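Local atomic coordinates of tannase (Lactobacillus plantarum, PDB entry 4JUI), a protein that probably hydrolyses the gallate ester bonds of tannins and binds ethyl 3,4,5-trihydroxybenzoate in its pocket. Residues 339-344 with 419-424; 203-208 with 450-455; 317-322 with 333-338. The protein carries 1 engineered substitution. All coordinates share one frame; numbering follows the deposited sequence. Where two conformers were deposited one is given.

Contact 1: residues 339-344 with 419-424; sequences SLTRMK and ADRDTS. With EGR (ethyl 3,4,5-trihydroxybenzoate), chain C.
Arg421 reaches across to the backbone and side chain of Thr341. Its chain bends at chi2 and chi3 (111° and 72°), which turns the guanidinium back along 339-344. NE donates to Thr341 O at 3.0 Å, from above the carbonyl plane. Thr341 OG1, which lies out of the guanidinium plane, accepts from NH2 at 2.9 Å. Two neighbouring nitrogens thus hold one residue side-on. NH2 also bonds to His228 O, which further restricts rotation of the group. Met343 CB covers one guanidinium face, 3.6 Å from Arg421 CZ and offset toward the rim. The aliphatic parts pack closely: Leu340 CG slides past Arg421 CG at 3.7 Å, and Leu340 CD1 meets Ala419 CB at 3.9 Å. This end is not sealed, since Thr341, Met343, Ala419 and Arg421 keep partial exposure. The other end is buried and polar. The extended chain of Lys344 carries NZ to Asp422 O at 2.9 Å, in the carbonyl plane and on a lone pair. The same NZ donates to O13 and O11 of ethyl 3,4,5-trihydroxybenzoate. O13 in turn donates to Asp422 OD2 at 2.8 Å. Lysine and aspartate therefore share one phenolic oxygen, and the nearby ammonium would probably make that hydroxyl a stronger donor. Met343 SD lies against Asp422 OD1 at 3.3 Å. Asp420 OD1 accepts from Asp422 N, an Asx turn that shapes the loop at Asp422. The loop follows strand 411-415. The arrangement forms part of the pocket for the trihydroxybenzoate ring, where Lys344 spans two adjacent ring hydroxyls and Asp422 takes one of them.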
loop_
_atom_site.group_PDB
_atom_site.type_symbol
_atom_site.label_atom_id
_atom_site.label_comp_id
_atom_site.label_asym_id
_atom_site.label_seq_id
_atom_site.Cartn_x
_atom_site.Cartn_y
_atom_site.Cartn_z
ATOM N N SER A 339 -16.713 -19.451 -1.638
ATOM C CA SER A 339 -15.860 -20.260 -0.771
ATOM C C SER A 339 -14.816 -19.410 -0.048
ATOM O O SER A 339 -14.435 -19.707 1.082
ATOM C CB SER A 339 -15.193 -21.390 -1.552
ATOM O OG SER A 339 -14.308 -20.879 -2.527
ATOM N N LEU A 340 -14.358 -18.346 -0.699
ATOM C CA LEU A 340 -13.404 -17.433 -0.077
ATOM C C LEU A 340 -14.034 -16.666 1.094
ATOM O O LEU A 340 -13.356 -16.369 2.082
ATOM C CB LEU A 340 -12.898 -16.443 -1.131
ATOM C CG LEU A 340 -11.642 -15.632 -0.842
ATOM C CD1 LEU A 340 -10.481 -16.595 -0.677
ATOM C CD2 LEU A 340 -11.377 -14.660 -1.978
ATOM N N THR A 341 -15.333 -16.383 0.960
ATOM C CA THR A 341 -16.158 -15.584 1.899
ATOM C C THR A 341 -16.002 -14.061 1.816
ATOM O O THR A 341 -14.926 -13.537 1.550
ATOM C CB THR A 341 -16.026 -15.992 3.391
ATOM O OG1 THR A 341 -14.784 -15.510 3.913
ATOM C CG2 THR A 341 -16.122 -17.492 3.560
ATOM N N ARG A 342 -17.111 -13.366 2.047
ATOM C CA ARG A 342 -17.121 -11.914 2.164
ATOM C C ARG A 342 -16.568 -11.503 3.535
ATOM O O ARG A 342 -16.880 -12.143 4.545
ATOM C CB ARG A 342 -18.564 -11.416 2.008
ATOM C CG ARG A 342 -18.769 -9.960 2.386
ATOM C CD ARG A 342 -20.240 -9.630 2.578
ATOM N NE ARG A 342 -20.929 -9.365 1.319
ATOM C CZ ARG A 342 -20.984 -8.173 0.727
ATOM N NH1 ARG A 342 -21.656 -8.043 -0.409
ATOM N NH2 ARG A 342 -20.384 -7.114 1.267
ATOM N N MET A 343 -15.752 -10.450 3.578
ATOM C CA MET A 343 -15.197 -9.963 4.845
ATOM C C MET A 343 -15.976 -8.780 5.410
ATOM O O MET A 343 -16.362 -8.774 6.582
ATOM C CB MET A 343 -13.728 -9.566 4.671
ATOM C CG MET A 343 -13.129 -8.872 5.892
ATOM S SD MET A 343 -11.482 -8.204 5.572
ATOM C CE MET A 343 -11.124 -7.444 7.161
ATOM N N LYS A 344 -16.198 -7.777 4.569
ATOM C CA LYS A 344 -16.773 -6.510 5.008
ATOM C C LYS A 344 -18.243 -6.387 4.657
ATOM O O LYS A 344 -18.713 -7.004 3.702
ATOM C CB LYS A 344 -15.999 -5.356 4.380
ATOM C CG LYS A 344 -14.570 -5.261 4.895
ATOM C CD LYS A 344 -13.793 -4.166 4.197
ATOM C CE LYS A 344 -12.392 -4.069 4.801
ATOM N NZ LYS A 344 -11.569 -3.011 4.164
ATOM N N ALA A 419 -6.376 -14.756 -1.640
ATOM C CA ALA A 419 -7.294 -14.988 -0.525
ATOM C C ALA A 419 -7.512 -13.722 0.301
ATOM O O ALA A 419 -8.061 -13.776 1.407
ATOM C CB ALA A 419 -6.791 -16.129 0.353
ATOM N N ASP A 420 -7.090 -12.585 -0.249
ATOM C CA ASP A 420 -7.247 -11.286 0.410
ATOM C C ASP A 420 -8.589 -10.666 0.015
ATOM O O ASP A 420 -8.785 -10.275 -1.131
ATOM C CB ASP A 420 -6.083 -10.363 0.011
ATOM C CG ASP A 420 -6.098 -9.014 0.741
ATOM O OD1 ASP A 420 -7.180 -8.524 1.128
ATOM O OD2 ASP A 420 -5.006 -8.420 0.905
ATOM N N ARG A 421 -9.487 -10.549 0.985
ATOM C CA ARG A 421 -10.819 -9.997 0.746
ATOM C C ARG A 421 -11.001 -8.616 1.358
ATOM O O ARG A 421 -12.135 -8.159 1.515
ATOM C CB ARG A 421 -11.887 -10.940 1.308
ATOM C CG ARG A 421 -11.658 -12.400 0.987
ATOM C CD ARG A 421 -11.288 -13.191 2.234
ATOM N NE ARG A 421 -12.416 -13.373 3.143
ATOM C CZ ARG A 421 -12.438 -12.963 4.407
ATOM N NH1 ARG A 421 -11.389 -12.337 4.922
ATOM N NH2 ARG A 421 -13.512 -13.176 5.155
ATOM N N ASP A 422 -9.900 -7.957 1.711
ATOM C CA ASP A 422 -9.979 -6.626 2.327
ATOM C C ASP A 422 -10.454 -5.542 1.351
ATOM O O ASP A 422 -11.040 -4.528 1.746
ATOM C CB ASP A 422 -8.627 -6.256 2.953
ATOM C CG ASP A 422 -8.442 -6.846 4.337
ATOM O OD1 ASP A 422 -8.407 -8.089 4.451
ATOM O OD2 ASP A 422 -8.329 -6.068 5.314
ATOM N N THR A 423 -10.201 -5.763 0.069
ATOM C CA THR A 423 -10.792 -4.936 -0.972
ATOM C C THR A 423 -11.008 -5.852 -2.171
ATOM O O THR A 423 -10.423 -6.934 -2.231
ATOM C CB THR A 423 -9.890 -3.728 -1.317
ATOM O OG1 THR A 423 -10.629 -2.767 -2.068
ATOM C CG2 THR A 423 -8.648 -4.154 -2.115
ATOM N N SER A 424 -11.861 -5.453 -3.104
ATOM C CA SER A 424 -12.107 -6.265 -4.306
ATOM C C SER A 424 -10.852 -6.459 -5.152
ATOM O O SER A 424 -10.008 -5.570 -5.235
ATOM C CB SER A 424 -13.174 -5.604 -5.177
ATOM O OG SER A 424 -13.256 -6.245 -6.447
HETATM C C01 EGR C . -5.462 -3.224 8.808
HETATM C C02 EGR C . -4.842 -3.982 7.668
HETATM O O03 EGR C . -4.397 -3.291 6.531
HETATM C C04 EGR C . -4.722 -1.966 6.241
HETATM O O05 EGR C . -3.877 -1.103 6.017
HETATM C C06 EGR C . -6.124 -1.656 5.877
HETATM C C07 EGR C . -6.518 -0.333 5.786
HETATM C C08 EGR C . -7.827 -0.044 5.469
HETATM O O09 EGR C . -8.228 1.269 5.377
HETATM C C10 EGR C . -8.728 -1.078 5.240
HETATM O O11 EGR C . -10.033 -0.783 4.915
HETATM C C12 EGR C . -8.319 -2.401 5.325
HETATM O O13 EGR C . -9.191 -3.436 5.105
HETATM C C14 EGR C . -7.010 -2.688 5.643
#

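Contact 2: residues 203-208 with 450-455; sequences AYCPIH and IPHSGD. With EGR (ethyl 3,4,5-trihydroxybenzoate), chain C.
CG of His452 stands trans to its backbone N (chi1 -169°), while SG of Cys205 sits between its own backbone N and carbonyl carbon (chi1 59°). These settings bring the thiol to the imidazole, with Cys205 SG 3.5 Å from His452 CE1. The sulfur approaches the ring at a slant. Ile207 CD1 also approaches His452 CE1, at 4.1 Å. The neighbouring ring nitrogen points to the ligand: His452 NE2 donates an almost straight bond to ester oxygen O03 of ethyl 3,4,5-trihydroxybenzoate at 2.8 Å. Its ND1 is bonded to Asp420 OD2, so both ring nitrogens are engaged and the rotation of the ring is fixed. Ile207 CG2 packs on ligand carbon C08 at 3.7 Å. Farther along, the backbone of Gly454 and Asp455 lies over the Tyr204 ring. Gly454 CA makes an off-centre CH-pi contact with that ring, 4.1 Å from its centroid, and Asp455 N sits above its centre. Asp455 OD1 comes to Tyr204 CE1 at 3.3 Å, but OD1 bonds to Asn161 and OD2 to Thr98. Tyr204 ends strand 200-204 of the central sheet. Asp420 and His452, with His452 against Ala164, which probably occupies the nucleophile position, are consistent with the catalytic triad of an alpha/beta-hydrolase fold.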
loop_
_atom_site.group_PDB
_atom_site.type_symbol
_atom_site.label_atom_id
_atom_site.label_comp_id
_atom_site.label_asym_id
_atom_site.label_seq_id
_atom_site.Cartn_x
_atom_site.Cartn_y
_atom_site.Cartn_z
ATOM N N ALA A 203 4.254 -2.507 -3.982
ATOM C CA ALA A 203 3.031 -2.337 -3.210
ATOM C C ALA A 203 2.322 -3.665 -3.038
ATOM O O ALA A 203 2.001 -4.333 -4.014
ATOM C CB ALA A 203 2.104 -1.316 -3.876
ATOM N N TYR A 204 2.110 -4.047 -1.784
ATOM C CA TYR A 204 1.320 -5.212 -1.429
ATOM C C TYR A 204 -0.083 -4.769 -1.054
ATOM O O TYR A 204 -0.250 -3.806 -0.283
ATOM C CB TYR A 204 1.958 -5.931 -0.248
ATOM C CG TYR A 204 3.289 -6.545 -0.630
ATOM C CD1 TYR A 204 4.482 -5.859 -0.426
ATOM C CD2 TYR A 204 3.344 -7.796 -1.231
ATOM C CE1 TYR A 204 5.699 -6.424 -0.799
ATOM C CE2 TYR A 204 4.552 -8.355 -1.607
ATOM C CZ TYR A 204 5.714 -7.665 -1.391
ATOM O OH TYR A 204 6.902 -8.243 -1.773
ATOM N N CYS A 205 -1.073 -5.468 -1.617
ATOM C CA CYS A 205 -2.500 -5.185 -1.416
ATOM C C CYS A 205 -2.874 -3.721 -1.153
ATOM O O CYS A 205 -3.485 -3.410 -0.133
ATOM C CB CYS A 205 -3.088 -6.089 -0.319
ATOM S SG CYS A 205 -2.341 -5.975 1.324
ATOM N N PRO A 206 -2.532 -2.822 -2.090
ATOM C CA PRO A 206 -2.741 -1.400 -1.809
ATOM C C PRO A 206 -4.223 -1.061 -1.599
ATOM O O PRO A 206 -5.052 -1.296 -2.487
ATOM C CB PRO A 206 -2.197 -0.705 -3.065
ATOM C CG PRO A 206 -2.247 -1.773 -4.154
ATOM C CD PRO A 206 -1.948 -3.053 -3.424
ATOM N N ILE A 207 -4.549 -0.546 -0.416
ATOM C CA ILE A 207 -5.920 -0.158 -0.098
ATOM C C ILE A 207 -6.104 1.304 -0.532
ATOM O O ILE A 207 -5.880 2.238 0.245
ATOM C CB ILE A 207 -6.229 -0.350 1.403
ATOM C CG1 ILE A 207 -5.976 -1.797 1.825
ATOM C CG2 ILE A 207 -7.672 0.040 1.729
ATOM C CD1 ILE A 207 -6.969 -2.797 1.242
ATOM N N HIS A 208 -6.467 1.478 -1.799
ATOM C CA HIS A 208 -6.513 2.788 -2.441
ATOM C C HIS A 208 -7.772 2.872 -3.292
ATOM O O HIS A 208 -8.574 1.928 -3.306
ATOM C CB HIS A 208 -5.281 2.982 -3.332
ATOM C CG HIS A 208 -5.341 2.213 -4.612
ATOM N ND1 HIS A 208 -5.146 0.844 -4.669
ATOM C CD2 HIS A 208 -5.597 2.603 -5.882
ATOM C CE1 HIS A 208 -5.271 0.437 -5.914
ATOM N NE2 HIS A 208 -5.550 1.483 -6.676
ATOM N N ILE A 450 -2.812 -16.447 -0.660
ATOM C CA ILE A 450 -2.165 -15.474 0.203
ATOM C C ILE A 450 -3.226 -14.554 0.799
ATOM O O ILE A 450 -4.071 -14.012 0.078
ATOM C CB ILE A 450 -1.105 -14.665 -0.556
ATOM C CG1 ILE A 450 0.077 -15.569 -0.923
ATOM C CG2 ILE A 450 -0.654 -13.467 0.279
ATOM C CD1 ILE A 450 0.848 -16.089 0.281
ATOM N N PRO A 451 -3.214 -14.405 2.132
ATOM C CA PRO A 451 -4.209 -13.547 2.790
ATOM C C PRO A 451 -3.772 -12.085 2.791
ATOM O O PRO A 451 -2.826 -11.709 2.099
ATOM C CB PRO A 451 -4.220 -14.081 4.227
ATOM C CG PRO A 451 -2.818 -14.553 4.438
ATOM C CD PRO A 451 -2.343 -15.089 3.106
ATOM N N HIS A 452 -4.478 -11.260 3.559
ATOM C CA HIS A 452 -4.140 -9.851 3.676
ATOM C C HIS A 452 -2.803 -9.761 4.412
ATOM O O HIS A 452 -2.728 -10.029 5.609
ATOM C CB HIS A 452 -5.253 -9.125 4.433
ATOM C CG HIS A 452 -5.143 -7.630 4.404
ATOM N ND1 HIS A 452 -5.183 -6.900 3.233
ATOM C CD2 HIS A 452 -5.014 -6.736 5.409
ATOM C CE1 HIS A 452 -5.073 -5.614 3.524
ATOM N NE2 HIS A 452 -4.966 -5.485 4.831
ATOM N N SER A 453 -1.753 -9.402 3.674
ATOM C CA SER A 453 -0.377 -9.482 4.165
ATOM C C SER A 453 0.570 -8.895 3.123
ATOM O O SER A 453 0.149 -8.511 2.034
ATOM C CB SER A 453 0.006 -10.930 4.450
ATOM O OG SER A 453 -0.081 -11.709 3.268
ATOM N N GLY A 454 1.852 -8.812 3.467
ATOM C CA GLY A 454 2.848 -8.331 2.530
ATOM C C GLY A 454 4.211 -8.948 2.796
ATOM O O GLY A 454 4.387 -9.710 3.757
ATOM N N ASP A 455 5.170 -8.639 1.929
ATOM C CA ASP A 455 6.568 -9.017 2.150
ATOM C C ASP A 455 6.783 -10.529 2.263
ATOM O O ASP A 455 7.718 -10.971 2.932
ATOM C CB ASP A 455 7.106 -8.347 3.422
ATOM C CG ASP A 455 7.265 -6.845 3.287
ATOM O OD1 ASP A 455 6.747 -6.256 2.318
ATOM O OD2 ASP A 455 7.928 -6.250 4.172
HETATM C C01 EGR C . -5.462 -3.224 8.808
HETATM C C02 EGR C . -4.842 -3.982 7.668
HETATM O O03 EGR C . -4.397 -3.291 6.531
HETATM C C04 EGR C . -4.722 -1.966 6.241
HETATM O O05 EGR C . -3.877 -1.103 6.017
HETATM C C06 EGR C . -6.124 -1.656 5.877
HETATM C C07 EGR C . -6.518 -0.333 5.786
HETATM C C08 EGR C . -7.827 -0.044 5.469
HETATM O O09 EGR C . -8.228 1.269 5.377
HETATM C C10 EGR C . -8.728 -1.078 5.240
HETATM O O11 EGR C . -10.033 -0.783 4.915
HETATM C C12 EGR C . -8.319 -2.401 5.325
HETATM O O13 EGR C . -9.191 -3.436 5.105
HETATM C C14 EGR C . -7.010 -2.688 5.643
#

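Contact 3: residues 317-322 with 333-338; sequences KYAGFV and LSAYLK
The backbones come together where the loop at Ala319 and Gly320 meets the first turns of helix 333-340, with the CA atoms of Ala319 and Tyr336 4.9 Å apart. A two-stranded beta-hairpin, 321-324 with 327-331, begins in 317-322 and leads through Asp332 into the helix. Tyr318, Phe321 and Tyr336 form an aromatic cluster at its base. Tyr336 is the middle member. Its CG lies trans to the backbone N (chi1 176°), which sends the ring out from the helix, where it touches both of the others. Its edge points at the face of Tyr318 in an offset edge-to-face pair, planes 65° apart. Phe321 makes a second such pair, presenting its own edge to the face of Tyr336 with planes at 75°. The closest atoms there are Phe321 CE2 and Tyr336 CD1, 3.5 Å apart. Tyr318 CB adds a contact to Tyr336 CE1 at 3.6 Å. The hydroxyls bond elsewhere: Tyr336 OH to Ala418 O, Tyr318 OH to Asp449. Beside the cluster, Ala335 CB packs on Gly320 CA at 4.1 Å, and Ala319 CB rests on Ala335 O. Ala319 O lies at the edge of the Tyr336 ring and takes a CA-H...O contact from Tyr336 CA at 3.2 Å.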
loop_
_atom_site.group_PDB
_atom_site.type_symbol
_atom_site.label_atom_id
_atom_site.label_comp_id
_atom_site.label_asym_id
_atom_site.label_seq_id
_atom_site.Cartn_x
_atom_site.Cartn_y
_atom_site.Cartn_z
ATOM N N LYS A 317 -8.809 -26.505 -2.381
ATOM C CA LYS A 317 -9.085 -25.888 -1.087
ATOM C C LYS A 317 -10.280 -24.946 -1.241
ATOM O O LYS A 317 -11.164 -24.892 -0.382
ATOM C CB LYS A 317 -7.872 -25.099 -0.591
ATOM C CG LYS A 317 -8.126 -24.351 0.703
ATOM C CD LYS A 317 -6.844 -23.751 1.268
ATOM C CE LYS A 317 -7.136 -22.864 2.476
ATOM N NZ LYS A 317 -5.874 -22.308 3.060
ATOM N N TYR A 318 -10.306 -24.217 -2.355
ATOM C CA TYR A 318 -11.431 -23.348 -2.687
ATOM C C TYR A 318 -12.261 -23.946 -3.817
ATOM O O TYR A 318 -11.769 -24.777 -4.569
ATOM C CB TYR A 318 -10.935 -21.958 -3.077
ATOM C CG TYR A 318 -10.162 -21.299 -1.969
ATOM C CD1 TYR A 318 -10.815 -20.672 -0.915
ATOM C CD2 TYR A 318 -8.777 -21.314 -1.968
ATOM C CE1 TYR A 318 -10.103 -20.079 0.110
ATOM C CE2 TYR A 318 -8.063 -20.729 -0.953
ATOM C CZ TYR A 318 -8.730 -20.109 0.081
ATOM O OH TYR A 318 -8.008 -19.523 1.095
ATOM N N ALA A 319 -13.510 -23.508 -3.934
ATOM C CA ALA A 319 -14.438 -24.038 -4.932
ATOM C C ALA A 319 -14.290 -23.350 -6.288
ATOM O O ALA A 319 -13.743 -22.252 -6.376
ATOM C CB ALA A 319 -15.872 -23.903 -4.442
ATOM N N GLY A 320 -14.765 -24.005 -7.346
ATOM C CA GLY A 320 -14.893 -23.348 -8.635
ATOM C C GLY A 320 -13.869 -23.636 -9.718
ATOM O O GLY A 320 -14.136 -23.364 -10.889
ATOM N N PHE A 321 -12.706 -24.175 -9.355
ATOM C CA PHE A 321 -11.662 -24.415 -10.350
ATOM C C PHE A 321 -11.891 -25.681 -11.159
ATOM O O PHE A 321 -12.173 -26.743 -10.599
ATOM C CB PHE A 321 -10.266 -24.412 -9.706
ATOM C CG PHE A 321 -9.810 -23.046 -9.300
ATOM C CD1 PHE A 321 -9.277 -22.172 -10.239
ATOM C CD2 PHE A 321 -9.949 -22.611 -7.989
ATOM C CE1 PHE A 321 -8.887 -20.889 -9.875
ATOM C CE2 PHE A 321 -9.551 -21.322 -7.615
ATOM C CZ PHE A 321 -9.018 -20.468 -8.563
ATOM N N VAL A 322 -11.786 -25.554 -12.480
ATOM C CA VAL A 322 -11.892 -26.700 -13.374
ATOM C C VAL A 322 -10.485 -27.089 -13.820
ATOM O O VAL A 322 -9.747 -26.265 -14.376
ATOM C CB VAL A 322 -12.769 -26.390 -14.605
ATOM C CG1 VAL A 322 -12.957 -27.635 -15.449
ATOM C CG2 VAL A 322 -14.125 -25.851 -14.171
ATOM N N LEU A 333 -16.202 -18.218 -11.076
ATOM C CA LEU A 333 -15.789 -17.125 -10.208
ATOM C C LEU A 333 -16.754 -16.925 -9.040
ATOM O O LEU A 333 -16.315 -16.647 -7.920
ATOM C CB LEU A 333 -15.617 -15.843 -11.027
ATOM C CG LEU A 333 -15.044 -14.612 -10.333
ATOM C CD1 LEU A 333 -13.696 -14.920 -9.729
ATOM C CD2 LEU A 333 -14.923 -13.461 -11.327
ATOM N N SER A 334 -18.058 -17.079 -9.295
ATOM C CA SER A 334 -19.058 -16.924 -8.239
ATOM C C SER A 334 -18.849 -17.927 -7.105
ATOM O O SER A 334 -18.905 -17.561 -5.926
ATOM C CB SER A 334 -20.473 -17.036 -8.810
ATOM O OG SER A 334 -20.773 -15.888 -9.581
ATOM N N ALA A 335 -18.596 -19.177 -7.475
ATOM C CA ALA A 335 -18.336 -20.249 -6.511
ATOM C C ALA A 335 -17.039 -20.039 -5.736
ATOM O O ALA A 335 -16.973 -20.335 -4.539
ATOM C CB ALA A 335 -18.320 -21.613 -7.215
ATOM N N TYR A 336 -15.998 -19.564 -6.416
ATOM C CA TYR A 336 -14.750 -19.256 -5.732
ATOM C C TYR A 336 -14.967 -18.185 -4.671
ATOM O O TYR A 336 -14.521 -18.328 -3.531
ATOM C CB TYR A 336 -13.670 -18.801 -6.724
ATOM C CG TYR A 336 -12.383 -18.377 -6.047
ATOM C CD1 TYR A 336 -11.503 -19.320 -5.539
ATOM C CD2 TYR A 336 -12.050 -17.037 -5.915
ATOM C CE1 TYR A 336 -10.321 -18.942 -4.915
ATOM C CE2 TYR A 336 -10.868 -16.648 -5.287
ATOM C CZ TYR A 336 -10.011 -17.608 -4.789
ATOM O OH TYR A 336 -8.833 -17.243 -4.172
ATOM N N LEU A 337 -15.655 -17.113 -5.043
ATOM C CA LEU A 337 -15.839 -16.001 -4.115
ATOM C C LEU A 337 -16.700 -16.422 -2.921
ATOM O O LEU A 337 -16.477 -15.974 -1.797
ATOM C CB LEU A 337 -16.433 -14.788 -4.832
ATOM C CG LEU A 337 -15.506 -14.175 -5.889
ATOM C CD1 LEU A 337 -16.287 -13.228 -6.793
ATOM C CD2 LEU A 337 -14.309 -13.459 -5.251
ATOM N N LYS A 338 -17.672 -17.295 -3.162
ATOM C CA LYS A 338 -18.487 -17.821 -2.071
ATOM C C LYS A 338 -17.645 -18.664 -1.108
ATOM O O LYS A 338 -17.829 -18.599 0.109
ATOM C CB LYS A 338 -19.671 -18.622 -2.613
ATOM C CG LYS A 338 -20.525 -19.245 -1.527
ATOM C CD LYS A 338 -21.732 -19.942 -2.122
ATOM C CE LYS A 338 -22.530 -20.648 -1.043
ATOM N NZ LYS A 338 -23.682 -21.400 -1.624
#

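Overall arrangement
From the N terminus, contact 2 opens first, at the end of strand 200-204. It closes only at 450-455, after strand 441-445. The span between includes the other two contacts. Contact 3 closes a short hairpin loop, and contact 1 then opens on the same helix, 333-340, and closes after strand 411-415. Contacts 1 and 3 are therefore in series, both lie within the span of contact 2, and none cross. Contact 3 is local. Contact 1 ties the long connection between strands 200-204 and 411-415 to the loop that follows strand 411-415. Contacts 1 and 2 touch and share the ligand; contacts 2 and 3 do not touch.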